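Local structure of alpha-amylase (Eubacterium rectale DSM 17629, 6AZ5) at residues 1-13 against 90-104. The protein probably binds starch-type alpha-glucans as a family 41 carbohydrate-binding module of a surface-anchored amylase. Numbering follows the deposited sequence.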
loop_
_atom_site.group_PDB
_atom_site.type_symbol
_atom_site.label_atom_id
_atom_site.label_comp_id
_atom_site.label_asym_id
_atom_site.label_seq_id
_atom_site.Cartn_x
_atom_site.Cartn_y
_atom_site.Cartn_z
ATOM N N PRO A 1 14.361 -2.364 -17.927
ATOM C CA PRO A 1 13.456 -3.406 -17.427
ATOM C C PRO A 1 12.608 -2.931 -16.246
ATOM O O PRO A 1 13.061 -2.102 -15.454
ATOM C CB PRO A 1 14.411 -4.522 -16.999
ATOM C CG PRO A 1 15.671 -3.808 -16.650
ATOM C CD PRO A 1 15.770 -2.665 -17.619
ATOM N N ASP A 2 11.393 -3.464 -16.140
ATOM C CA ASP A 2 10.432 -3.047 -15.120
ATOM C C ASP A 2 10.946 -3.255 -13.706
ATOM O O ASP A 2 11.838 -4.067 -13.466
ATOM C CB ASP A 2 9.108 -3.803 -15.285
ATOM C CG ASP A 2 8.407 -3.471 -16.582
ATOM O OD1 ASP A 2 8.779 -2.450 -17.204
ATOM O OD2 ASP A 2 7.483 -4.219 -16.977
ATOM N N HIS A 3 10.371 -2.510 -12.771
ATOM C CA HIS A 3 10.686 -2.670 -11.360
ATOM C C HIS A 3 9.428 -2.981 -10.552
ATOM O O HIS A 3 8.428 -2.265 -10.638
ATOM C CB HIS A 3 11.360 -1.412 -10.815
ATOM C CG HIS A 3 11.493 -1.409 -9.327
ATOM N ND1 HIS A 3 12.365 -2.245 -8.658
ATOM C CD2 HIS A 3 10.847 -0.700 -8.375
ATOM C CE1 HIS A 3 12.255 -2.036 -7.359
ATOM N NE2 HIS A 3 11.348 -1.103 -7.157
ATOM N N THR A 4 9.484 -4.048 -9.764
ATOM C CA THR A 4 8.358 -4.438 -8.918
ATOM C C THR A 4 8.688 -4.244 -7.438
ATOM O O THR A 4 9.747 -4.657 -6.971
ATOM C CB THR A 4 7.954 -5.906 -9.160
ATOM O OG1 THR A 4 7.442 -6.050 -10.489
ATOM C CG2 THR A 4 6.877 -6.336 -8.178
ATOM N N PHE A 5 7.783 -3.604 -6.702
ATOM C CA PHE A 5 7.930 -3.505 -5.261
ATOM C C PHE A 5 6.697 -4.065 -4.565
ATOM O O PHE A 5 5.637 -4.196 -5.164
ATOM C CB PHE A 5 8.179 -2.057 -4.826
ATOM C CG PHE A 5 7.081 -1.100 -5.207
ATOM C CD1 PHE A 5 7.103 -0.449 -6.433
ATOM C CD2 PHE A 5 6.042 -0.830 -4.329
ATOM C CE1 PHE A 5 6.101 0.442 -6.783
ATOM C CE2 PHE A 5 5.033 0.058 -4.675
ATOM C CZ PHE A 5 5.064 0.695 -5.902
ATOM N N THR A 6 6.862 -4.412 -3.298
ATOM C CA THR A 6 5.766 -4.892 -2.479
ATOM C C THR A 6 5.327 -3.771 -1.551
ATOM O O THR A 6 6.157 -3.008 -1.056
ATOM C CB THR A 6 6.181 -6.128 -1.656
ATOM O OG1 THR A 6 6.625 -7.162 -2.543
ATOM C CG2 THR A 6 5.024 -6.643 -0.829
ATOM N N ILE A 7 4.027 -3.649 -1.325
ATOM C CA ILE A 7 3.556 -2.695 -0.338
ATOM C C ILE A 7 2.576 -3.352 0.631
ATOM O O ILE A 7 1.578 -3.959 0.229
ATOM C CB ILE A 7 2.930 -1.442 -1.011
ATOM C CG1 ILE A 7 2.251 -0.559 0.031
ATOM C CG2 ILE A 7 1.953 -1.828 -2.102
ATOM C CD1 ILE A 7 2.068 0.871 -0.441
ATOM N N TYR A 8 2.913 -3.257 1.915
ATOM C CA TYR A 8 2.071 -3.746 2.999
ATOM C C TYR A 8 1.219 -2.617 3.556
ATOM O O TYR A 8 1.685 -1.481 3.653
ATOM C CB TYR A 8 2.911 -4.331 4.133
ATOM C CG TYR A 8 3.814 -5.484 3.760
ATOM C CD1 TYR A 8 3.447 -6.406 2.795
ATOM C CD2 TYR A 8 5.038 -5.652 4.394
ATOM C CE1 TYR A 8 4.279 -7.468 2.470
ATOM C CE2 TYR A 8 5.874 -6.704 4.074
ATOM C CZ TYR A 8 5.493 -7.605 3.109
ATOM O OH TYR A 8 6.326 -8.651 2.790
ATOM N N TYR A 9 -0.016 -2.935 3.940
ATOM C CA TYR A 9 -0.913 -1.941 4.532
ATOM C C TYR A 9 -1.590 -2.455 5.797
ATOM O O TYR A 9 -2.115 -3.569 5.835
ATOM C CB TYR A 9 -1.974 -1.505 3.520
ATOM C CG TYR A 9 -3.081 -0.650 4.096
ATOM C CD1 TYR A 9 -2.847 0.670 4.470
ATOM C CD2 TYR A 9 -4.369 -1.156 4.251
ATOM C CE1 TYR A 9 -3.861 1.459 4.995
ATOM C CE2 TYR A 9 -5.391 -0.372 4.770
ATOM C CZ TYR A 9 -5.131 0.934 5.141
ATOM O OH TYR A 9 -6.143 1.713 5.658
ATOM N N TYR A 10 -1.572 -1.640 6.841
ATOM C CA TYR A 10 -2.220 -2.028 8.081
ATOM C C TYR A 10 -3.259 -1.002 8.506
ATOM O O TYR A 10 -3.018 0.207 8.469
ATOM C CB TYR A 10 -1.196 -2.223 9.202
ATOM C CG TYR A 10 -1.833 -2.533 10.537
ATOM C CD1 TYR A 10 -2.220 -3.827 10.859
ATOM C CD2 TYR A 10 -2.056 -1.529 11.474
ATOM C CE1 TYR A 10 -2.812 -4.113 12.079
ATOM C CE2 TYR A 10 -2.647 -1.807 12.698
ATOM C CZ TYR A 10 -3.021 -3.098 12.993
ATOM O OH TYR A 10 -3.607 -3.379 14.206
ATOM N N ASN A 11 -4.417 -1.513 8.906
ATOM C CA ASN A 11 -5.492 -0.713 9.472
ATOM C C ASN A 11 -6.204 -1.562 10.515
ATOM O O ASN A 11 -6.802 -2.587 10.186
ATOM C CB ASN A 11 -6.466 -0.239 8.389
ATOM C CG ASN A 11 -7.490 0.759 8.911
ATOM O OD1 ASN A 11 -7.931 0.676 10.056
ATOM N ND2 ASN A 11 -7.870 1.707 8.069
ATOM N N GLU A 12 -6.122 -1.142 11.774
ATOM C CA GLU A 12 -6.707 -1.905 12.870
ATOM C C GLU A 12 -8.221 -2.005 12.728
ATOM O O GLU A 12 -8.843 -2.921 13.265
ATOM C CB GLU A 12 -6.339 -1.276 14.218
ATOM C CG GLU A 12 -6.657 0.207 14.319
ATOM C CD GLU A 12 -6.389 0.768 15.706
ATOM O OE1 GLU A 12 -6.087 -0.028 16.622
ATOM O OE2 GLU A 12 -6.485 2.003 15.879
ATOM N N ASP A 13 -8.806 -1.065 11.990
ATOM C CA ASP A 13 -10.250 -1.045 11.774
ATOM C C ASP A 13 -10.684 -1.883 10.567
ATOM O O ASP A 13 -11.862 -1.898 10.210
ATOM C CB ASP A 13 -10.739 0.395 11.607
ATOM C CG ASP A 13 -10.574 1.217 12.873
ATOM O OD1 ASP A 13 -10.625 0.628 13.977
ATOM O OD2 ASP A 13 -10.388 2.449 12.766
ATOM N N PHE A 90 5.422 8.368 -1.206
ATOM C CA PHE A 90 6.729 7.772 -0.966
ATOM C C PHE A 90 7.531 7.826 -2.248
ATOM O O PHE A 90 7.011 8.188 -3.303
ATOM C CB PHE A 90 6.620 6.327 -0.463
ATOM C CG PHE A 90 6.064 5.356 -1.475
ATOM C CD1 PHE A 90 4.696 5.166 -1.594
ATOM C CD2 PHE A 90 6.910 4.605 -2.278
ATOM C CE1 PHE A 90 4.176 4.260 -2.515
ATOM C CE2 PHE A 90 6.400 3.696 -3.205
ATOM C CZ PHE A 90 5.028 3.525 -3.324
ATOM N N THR A 91 8.804 7.473 -2.155
ATOM C CA THR A 91 9.669 7.473 -3.321
ATOM C C THR A 91 10.070 6.045 -3.661
ATOM O O THR A 91 10.460 5.280 -2.789
ATOM C CB THR A 91 10.919 8.347 -3.085
ATOM O OG1 THR A 91 10.508 9.685 -2.773
ATOM C CG2 THR A 91 11.806 8.373 -4.319
ATOM N N ILE A 92 9.948 5.685 -4.932
ATOM C CA ILE A 92 10.338 4.360 -5.387
ATOM C C ILE A 92 11.860 4.224 -5.338
ATOM O O ILE A 92 12.572 4.884 -6.090
ATOM C CB ILE A 92 9.822 4.098 -6.806
ATOM C CG1 ILE A 92 8.307 4.332 -6.857
ATOM C CG2 ILE A 92 10.190 2.695 -7.266
ATOM C CD1 ILE A 92 7.765 4.471 -8.263
ATOM N N SER A 93 12.348 3.376 -4.435
ATOM C CA SER A 93 13.785 3.239 -4.190
ATOM C C SER A 93 14.485 2.358 -5.219
ATOM O O SER A 93 15.682 2.501 -5.456
ATOM C CB SER A 93 14.036 2.668 -2.794
ATOM O OG SER A 93 13.814 1.268 -2.763
ATOM N N GLY A 94 13.748 1.435 -5.820
ATOM C CA GLY A 94 14.345 0.520 -6.774
ATOM C C GLY A 94 15.220 -0.527 -6.107
ATOM O O GLY A 94 16.019 -1.180 -6.772
ATOM N N ASP A 95 15.077 -0.693 -4.793
ATOM C CA ASP A 95 15.847 -1.710 -4.075
ATOM C C ASP A 95 15.509 -3.096 -4.612
ATOM O O ASP A 95 14.468 -3.290 -5.241
ATOM C CB ASP A 95 15.589 -1.653 -2.564
ATOM C CG ASP A 95 16.298 -0.476 -1.882
ATOM O OD1 ASP A 95 17.302 0.032 -2.429
ATOM O OD2 ASP A 95 15.858 -0.064 -0.784
ATOM N N GLU A 96 16.404 -4.050 -4.368
ATOM C CA GLU A 96 16.250 -5.427 -4.835
ATOM C C GLU A 96 14.896 -6.014 -4.446
ATOM O O GLU A 96 14.107 -6.409 -5.307
ATOM C CB GLU A 96 17.384 -6.300 -4.283
ATOM C CG GLU A 96 17.268 -7.802 -4.573
ATOM C CD GLU A 96 16.940 -8.136 -6.023
ATOM O OE1 GLU A 96 17.296 -7.354 -6.933
ATOM O OE2 GLU A 96 16.327 -9.203 -6.248
ATOM N N ASN A 97 14.637 -6.072 -3.146
ATOM C CA ASN A 97 13.332 -6.477 -2.652
ATOM C C ASN A 97 12.667 -5.286 -1.968
ATOM O O ASN A 97 12.486 -5.276 -0.748
ATOM C CB ASN A 97 13.459 -7.662 -1.691
ATOM C CG ASN A 97 12.114 -8.121 -1.143
ATOM O OD1 ASN A 97 11.086 -8.033 -1.821
ATOM N ND2 ASN A 97 12.115 -8.603 0.097
ATOM N N GLU A 98 12.321 -4.273 -2.760
ATOM C CA GLU A 98 11.730 -3.065 -2.202
ATOM C C GLU A 98 10.388 -3.356 -1.536
ATOM O O GLU A 98 9.466 -3.888 -2.152
ATOM C CB GLU A 98 11.555 -1.986 -3.271
ATOM C CG GLU A 98 10.944 -0.714 -2.699
ATOM C CD GLU A 98 11.006 0.466 -3.642
ATOM O OE1 GLU A 98 11.319 0.282 -4.836
ATOM O OE2 GLU A 98 10.732 1.587 -3.180
ATOM N N VAL A 99 10.303 -3.001 -0.264
ATOM C CA VAL A 99 9.085 -3.172 0.502
ATOM C C VAL A 99 8.679 -1.843 1.119
ATOM O O VAL A 99 9.504 -1.152 1.711
ATOM C CB VAL A 99 9.268 -4.231 1.599
ATOM C CG1 VAL A 99 8.065 -4.262 2.523
ATOM C CG2 VAL A 99 9.488 -5.591 0.965
ATOM N N LEU A 100 7.411 -1.476 0.955
ATOM C CA LEU A 100 6.866 -0.301 1.624
ATOM C C LEU A 100 5.911 -0.709 2.745
ATOM O O LEU A 100 5.105 -1.631 2.592
ATOM C CB LEU A 100 6.163 0.617 0.625
ATOM C CG LEU A 100 7.038 1.630 -0.128
ATOM C CD1 LEU A 100 7.849 2.476 0.835
ATOM C CD2 LEU A 100 7.952 0.956 -1.151
ATOM N N TYR A 101 6.031 -0.030 3.882
ATOM C CA TYR A 101 5.137 -0.247 5.009
ATOM C C TYR A 101 4.206 0.940 5.176
ATOM O O TYR A 101 4.619 2.032 5.562
ATOM C CB TYR A 101 5.922 -0.482 6.291
ATOM C CG TYR A 101 6.768 -1.726 6.252
ATOM C CD1 TYR A 101 6.259 -2.952 6.658
ATOM C CD2 TYR A 101 8.073 -1.677 5.793
ATOM C CE1 TYR A 101 7.036 -4.093 6.615
ATOM C CE2 TYR A 101 8.854 -2.806 5.749
ATOM C CZ TYR A 101 8.336 -4.011 6.157
ATOM O OH TYR A 101 9.127 -5.132 6.106
ATOM N N TYR A 102 2.940 0.709 4.865
ATOM C CA TYR A 102 1.943 1.753 4.903
ATOM C C TYR A 102 1.009 1.494 6.075
ATOM O O TYR A 102 0.135 0.632 6.017
ATOM C CB TYR A 102 1.201 1.812 3.562
ATOM C CG TYR A 102 0.090 2.833 3.449
ATOM C CD1 TYR A 102 -0.034 3.874 4.359
ATOM C CD2 TYR A 102 -0.797 2.793 2.375
ATOM C CE1 TYR A 102 -1.043 4.813 4.239
ATOM C CE2 TYR A 102 -1.804 3.733 2.239
ATOM C CZ TYR A 102 -1.922 4.742 3.176
ATOM O OH TYR A 102 -2.916 5.684 3.053
ATOM N N VAL A 103 1.231 2.241 7.151
ATOM C CA VAL A 103 0.298 2.271 8.265
ATOM C C VAL A 103 -0.722 3.360 7.985
ATOM O O VAL A 103 -0.354 4.503 7.717
ATOM C CB VAL A 103 1.001 2.531 9.612
ATOM C CG1 VAL A 103 -0.009 2.970 10.665
ATOM C CG2 VAL A 103 1.749 1.286 10.067
ATOM N N ASP A 104 -2.000 2.987 8.006
ATOM C CA ASP A 104 -3.083 3.940 7.833
ATOM C C ASP A 104 -2.878 5.097 8.804
ATOM O O ASP A 104 -2.752 4.878 10.010
ATOM C CB ASP A 104 -4.438 3.266 8.063
ATOM C CG ASP A 104 -5.598 4.147 7.664
ATOM O OD1 ASP A 104 -5.946 4.155 6.466
ATOM O OD2 ASP A 104 -6.155 4.843 8.541
#
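E98 OE1 takes two donors: H3 NE2, 2.7 Å from that oxygen and nearly in line with its C-O bond, and the backbone N of G94, which comes from above the carboxylate plane. The other oxygen, OE2, receives the backbone N of S93 and, from the C-terminal segment, H110. An extended E98 side chain, CG anti to the backbone N (chi1 -180°), carries the carboxylate back to the 92-95 turn, while G94 CA covers one face of the H3 ring in a CH-pi contact, 3.6 Å from its centroid.

Beyond this end, strand 3-10 runs parallel to residues 98-104, and six backbone hydrogen bonds join them, from T6 N to E98 O through D104 N to Y10 O. On the buried face the F90 edge is turned to the F5 face in an offset edge-to-face pair, and L100 CD2 touches F5 CD2 at 4.1 Å. Farther along, Y9 presents its ring edge to the face of Y102, planes 58° apart, and Y9 OH donates to D104 OD1 at 2.6 Å from above the carboxylate plane. N11 ND2 gives a hydrogen bond to the same hydroxyl, and Y73 reaches D104 OD1 as well. A phenylalanine in place of Y9 would probably keep the ring packing but leave N11 ND2 without its acceptor and D104 OD1 short of one donor.

On the face that carries T6, Y8 and V99, the edge of Y8 is turned to the face of Y101 in an offset edge-to-face pair, Y8 CD2 lying 3.4 Å from Y101 CE1. A carboxylate thus lies at each end of this parallel pairing within the beta-sandwich: that of E98, buried, is probably stabilised as an anion by its four donors, while at D104 the hydroxyls of Y9 and Y73 probably offset in part the nearby D84.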